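Local coordinates for protein MmoQ Response regulator (Methylococcus capsulatus, PDB 3LJX) that probably makes the second messenger cyclic di-GMP from two GTP molecules as a multidomain response regulator, of which this all-helical chain supplies the HDOD part, at residues 82-85 / 86-90; 181-184 / 185-188. One frame throughout, in Å; residues are numbered along the deposited sequence.

Interaction 1 of 2, residues 82-85 / 86-90; sequences AVRQ and FALSL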
loop_
_atom_site.group_PDB
_atom_site.type_symbol
_atom_site.label_atom_id
_atom_site.label_comp_id
_atom_site.label_asym_id
_atom_site.label_seq_id
_atom_site.Cartn_x
_atom_site.Cartn_y
_atom_site.Cartn_z
ATOM N N ALA A 82 -17.493 -5.365 13.494
ATOM C CA ALA A 82 -17.097 -4.005 13.136
ATOM C C ALA A 82 -16.395 -3.981 11.777
ATOM O O ALA A 82 -16.701 -3.145 10.931
ATOM C CB ALA A 82 -16.214 -3.384 14.215
ATOM N N VAL A 83 -15.473 -4.915 11.552
ATOM C CA VAL A 83 -14.756 -4.936 10.290
ATOM C C VAL A 83 -15.733 -5.217 9.150
ATOM O O VAL A 83 -15.615 -4.643 8.056
ATOM C CB VAL A 83 -13.601 -5.956 10.308
ATOM C CG1 VAL A 83 -13.121 -6.260 8.890
ATOM C CG2 VAL A 83 -12.467 -5.437 11.198
ATOM N N ARG A 84 -16.711 -6.080 9.414
ATOM C CA ARG A 84 -17.727 -6.397 8.415
ATOM C C ARG A 84 -18.502 -5.145 7.981
ATOM O O ARG A 84 -18.779 -4.950 6.790
ATOM C CB ARG A 84 -18.683 -7.471 8.927
ATOM C CG ARG A 84 -19.635 -7.973 7.856
ATOM C CD ARG A 84 -20.870 -8.609 8.463
ATOM N NE ARG A 84 -20.842 -10.058 8.361
ATOM C CZ ARG A 84 -20.588 -10.868 9.380
ATOM N NH1 ARG A 84 -20.346 -10.361 10.590
ATOM N NH2 ARG A 84 -20.585 -12.183 9.186
ATOM N N GLN A 85 -18.832 -4.285 8.940
ATOM C CA GLN A 85 -19.474 -3.006 8.627
ATOM C C GLN A 85 -18.698 -2.209 7.565
ATOM O O GLN A 85 -19.297 -1.613 6.669
ATOM C CB GLN A 85 -19.645 -2.162 9.898
ATOM C CG GLN A 85 -20.675 -2.721 10.874
ATOM C CD GLN A 85 -22.085 -2.590 10.346
ATOM O OE1 GLN A 85 -22.481 -1.518 9.883
ATOM N NE2 GLN A 85 -22.856 -3.677 10.411
ATOM N N PHE A 86 -17.370 -2.181 7.673
ATOM C CA PHE A 86 -16.567 -1.440 6.708
ATOM C C PHE A 86 -16.654 -2.102 5.342
ATOM O O PHE A 86 -16.751 -1.420 4.307
ATOM C CB PHE A 86 -15.112 -1.343 7.169
ATOM C CG PHE A 86 -14.889 -0.267 8.183
ATOM C CD1 PHE A 86 -14.622 1.032 7.782
ATOM C CD2 PHE A 86 -14.983 -0.541 9.540
ATOM C CE1 PHE A 86 -14.431 2.042 8.719
ATOM C CE2 PHE A 86 -14.802 0.463 10.486
ATOM C CZ PHE A 86 -14.527 1.758 10.075
ATOM N N ALA A 87 -16.626 -3.434 5.344
ATOM C CA ALA A 87 -16.791 -4.205 4.108
ATOM C C ALA A 87 -18.158 -3.977 3.441
ATOM O O ALA A 87 -18.237 -3.801 2.223
ATOM C CB ALA A 87 -16.541 -5.684 4.358
ATOM N N LEU A 88 -19.226 -3.951 4.238
ATOM C CA LEU A 88 -20.565 -3.716 3.695
ATOM C C LEU A 88 -20.712 -2.274 3.247
ATOM O O LEU A 88 -21.634 -1.945 2.506
ATOM C CB LEU A 88 -21.646 -4.016 4.736
ATOM C CG LEU A 88 -21.765 -5.453 5.243
ATOM C CD1 LEU A 88 -22.615 -5.493 6.507
ATOM C CD2 LEU A 88 -22.328 -6.371 4.167
ATOM N N SER A 89 -19.820 -1.399 3.700
ATOM C CA SER A 89 -19.976 0.015 3.361
ATOM C C SER A 89 -19.688 0.271 1.884
ATOM O O SER A 89 -20.107 1.283 1.340
ATOM C CB SER A 89 -19.111 0.918 4.247
ATOM O OG SER A 89 -17.757 0.855 3.845
ATOM N N LEU A 90 -18.980 -0.647 1.230
ATOM C CA LEU A 90 -18.706 -0.486 -0.197
ATOM C C LEU A 90 -20.009 -0.395 -1.006
ATOM O O LEU A 90 -20.042 0.240 -2.061
ATOM C CB LEU A 90 -17.812 -1.612 -0.731
ATOM C CG LEU A 90 -16.447 -1.776 -0.063
ATOM C CD1 LEU A 90 -15.767 -3.001 -0.612
ATOM C CD2 LEU A 90 -15.574 -0.533 -0.235
#

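Interaction 2 of 2, residues 181-184 / 185-188; sequences HDEL and TRML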
loop_
_atom_site.group_PDB
_atom_site.type_symbol
_atom_site.label_atom_id
_atom_site.label_comp_id
_atom_site.label_asym_id
_atom_site.label_seq_id
_atom_site.Cartn_x
_atom_site.Cartn_y
_atom_site.Cartn_z
ATOM N N HIS A 181 3.446 12.296 -4.199
ATOM C CA HIS A 181 2.786 11.028 -3.913
ATOM C C HIS A 181 3.519 10.174 -2.860
ATOM O O HIS A 181 2.881 9.423 -2.110
ATOM C CB HIS A 181 2.490 10.240 -5.191
ATOM C CG HIS A 181 3.690 9.956 -6.039
ATOM N ND1 HIS A 181 4.677 9.066 -5.666
ATOM C CD2 HIS A 181 4.034 10.397 -7.273
ATOM C CE1 HIS A 181 5.585 8.991 -6.624
ATOM N NE2 HIS A 181 5.220 9.792 -7.608
ATOM N N ASP A 182 4.843 10.326 -2.777
ATOM C CA ASP A 182 5.632 9.596 -1.774
ATOM C C ASP A 182 5.523 10.204 -0.369
ATOM O O ASP A 182 5.354 9.483 0.617
ATOM C CB ASP A 182 7.104 9.464 -2.208
ATOM C CG ASP A 182 7.271 8.531 -3.392
ATOM O OD1 ASP A 182 6.501 7.547 -3.478
ATOM O OD2 ASP A 182 8.161 8.773 -4.237
ATOM N N GLU A 183 5.614 11.524 -0.271
ATOM C CA GLU A 183 5.365 12.171 1.011
ATOM C C GLU A 183 3.939 11.857 1.463
ATOM O O GLU A 183 3.695 11.485 2.613
ATOM C CB GLU A 183 5.549 13.679 0.905
ATOM C CG GLU A 183 5.455 14.384 2.255
ATOM C CD GLU A 183 5.054 15.849 2.134
ATOM O OE1 GLU A 183 4.791 16.312 1.003
ATOM O OE2 GLU A 183 4.996 16.542 3.170
ATOM N N LEU A 184 2.991 11.984 0.544
ATOM C CA LEU A 184 1.602 11.762 0.894
ATOM C C LEU A 184 1.427 10.328 1.444
ATOM O O LEU A 184 0.761 10.117 2.456
ATOM C CB LEU A 184 0.720 12.004 -0.331
ATOM C CG LEU A 184 -0.655 12.600 -0.069
ATOM C CD1 LEU A 184 -1.614 12.309 -1.233
ATOM C CD2 LEU A 184 -1.203 12.094 1.243
ATOM N N THR A 185 2.044 9.350 0.788
ATOM C CA THR A 185 1.996 7.975 1.275
ATOM C C THR A 185 2.431 7.875 2.743
ATOM O O THR A 185 1.718 7.314 3.598
ATOM C CB THR A 185 2.868 7.057 0.406
ATOM O OG1 THR A 185 2.284 6.946 -0.902
ATOM C CG2 THR A 185 2.975 5.673 1.037
ATOM N N ARG A 186 3.593 8.440 3.039
ATOM C CA ARG A 186 4.140 8.388 4.400
ATOM C C ARG A 186 3.215 9.053 5.397
ATOM O O ARG A 186 3.050 8.567 6.519
ATOM C CB ARG A 186 5.516 9.047 4.481
ATOM C CG ARG A 186 6.527 8.501 3.464
ATOM C CD ARG A 186 7.969 8.957 3.805
ATOM N NE ARG A 186 8.217 10.366 3.495
ATOM C CZ ARG A 186 8.597 10.810 2.296
ATOM N NH1 ARG A 186 8.769 9.954 1.291
ATOM N NH2 ARG A 186 8.809 12.108 2.098
HETATM N N MSE A 187 2.611 10.168 4.998
HETATM C CA MSE A 187 1.712 10.875 5.903
HETATM C C MSE A 187 0.462 10.052 6.135
HETATM O O MSE A 187 -0.020 9.974 7.254
HETATM C CB MSE A 187 1.331 12.249 5.363
HETATM C CG MSE A 187 2.510 13.213 5.234
HETATM SE SE MSE A 187 1.946 14.861 4.337
HETATM C CE MSE A 187 0.536 15.412 5.573
ATOM N N LEU A 188 -0.052 9.435 5.073
ATOM C CA LEU A 188 -1.221 8.565 5.187
ATOM C C LEU A 188 -0.892 7.394 6.129
ATOM O O LEU A 188 -1.630 7.121 7.093
ATOM C CB LEU A 188 -1.631 8.056 3.798
ATOM C CG LEU A 188 -2.864 8.683 3.125
ATOM C CD1 LEU A 188 -3.077 10.130 3.537
ATOM C CD2 LEU A 188 -2.828 8.554 1.609
#

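Interaction 1 of 2, residues 82-85 / 86-90
R84 and L88, one turn apart on the helix 80-88, run side by side and point the same way, and the arginine lends its aliphatic part to the contact: its CD comes to 4.1 Å from CD1 of L88. With CG of R84 anti to the backbone N (chi1 -172°), the chain starts out beside its own carbonyl, on the side where L88 lies. Beneath this pair the backbone is firmly bonded, L88 N donating to R84 O over 2.8 Å, and CG of L88 rests 3.4 Å from the same R84 O. F86 is turned another way. The edge of its ring meets the backbone of the preceding turn, CD2 standing 3.4 Å from A82 O near the ring plane, while F86 N makes weak bonds to both A82 O and V83 O. The bond from A87 N to V83 O, 3.1 Å and in the carbonyl plane, is the regular helical one. Toward the end of the helix S89 folds its hydroxyl back on the chain, and OG donates to F86 O in a short bond of 2.5 Å, beside a weak bond from S89 N to that oxygen. An alanine at S89 would remove this hydroxyl, and F86 O would probably be left with only the weak backbone donor of the pair. F86 packs on L49 and I53 of helix 47-58 and its ring meets that of F56, A87 leans on I25 and A29 of helix 19-29, and V83 reaches I75 and V78 of helix 71-78.

Interaction 2 of 2, residues 181-184 / 185-188
T185 grips H181 O twice, through its hydroxyl and its amide. OG1 donates to that oxygen at 2.8 Å, and T185 N reaches it at 3.0 Å from above the carbonyl plane; with OG1 anti to the carbonyl carbon and beside the backbone N (chi1 -68°), hydroxyl and amide can both reach H181 O. R186 lays its guanidinium over the backbone of the preceding turn: CA of E183 sits 3.6 Å above the plane, displaced toward its rim, and NH1 lies 3.9 Å from CB of D182. The side chains of E183 and R186 cross at about a right angle, the carboxylate and guanidinium planes 31° apart. SE of selenomethionine M187, which is poorly ordered, lies 3.7 Å from OE2 of E183. L184 and L188 meet through methyls, CD2 to CD1 at 3.6 Å, over the bond from L188 N to L184 O.

Further out, OE1 of E183 bonds to T179 OG1, and E183 N to D180 OD1 at the start of the helix. L184 packs on A148 and L149 of helix 144-152, and R186 on I199 of helix 196-204. The charged atoms stay apart, any attraction is probably diffuse, and R186 meets this turn mainly through the backbone and CB atoms of D182 and E183. The buried T185 hydroxyl is satisfied both ways, donating to H181 O and accepting from G145 N.

In the fold
Both interactions are single-helix contacts between neighbouring turns, and they lie within the same HDOD domain, yet in different surroundings. The centre of interaction 1 lies about 19 Å from the centre of the chain, on a helix at its periphery; that of interaction 2 is nearer the middle, at about 11 Å, with half of its residues buried. Their centres are about 25 Å apart and nearest atoms about 14 Å, so neither touches the other, and the neighbouring helices differ. Each bends a hydroxyl back to a backbone carbonyl, near the end of its helix in 82-90 and, in 181-188, onto the carbonyl of the first residue of helix 181-191, where the hydroxyl also ties in helix 144-152.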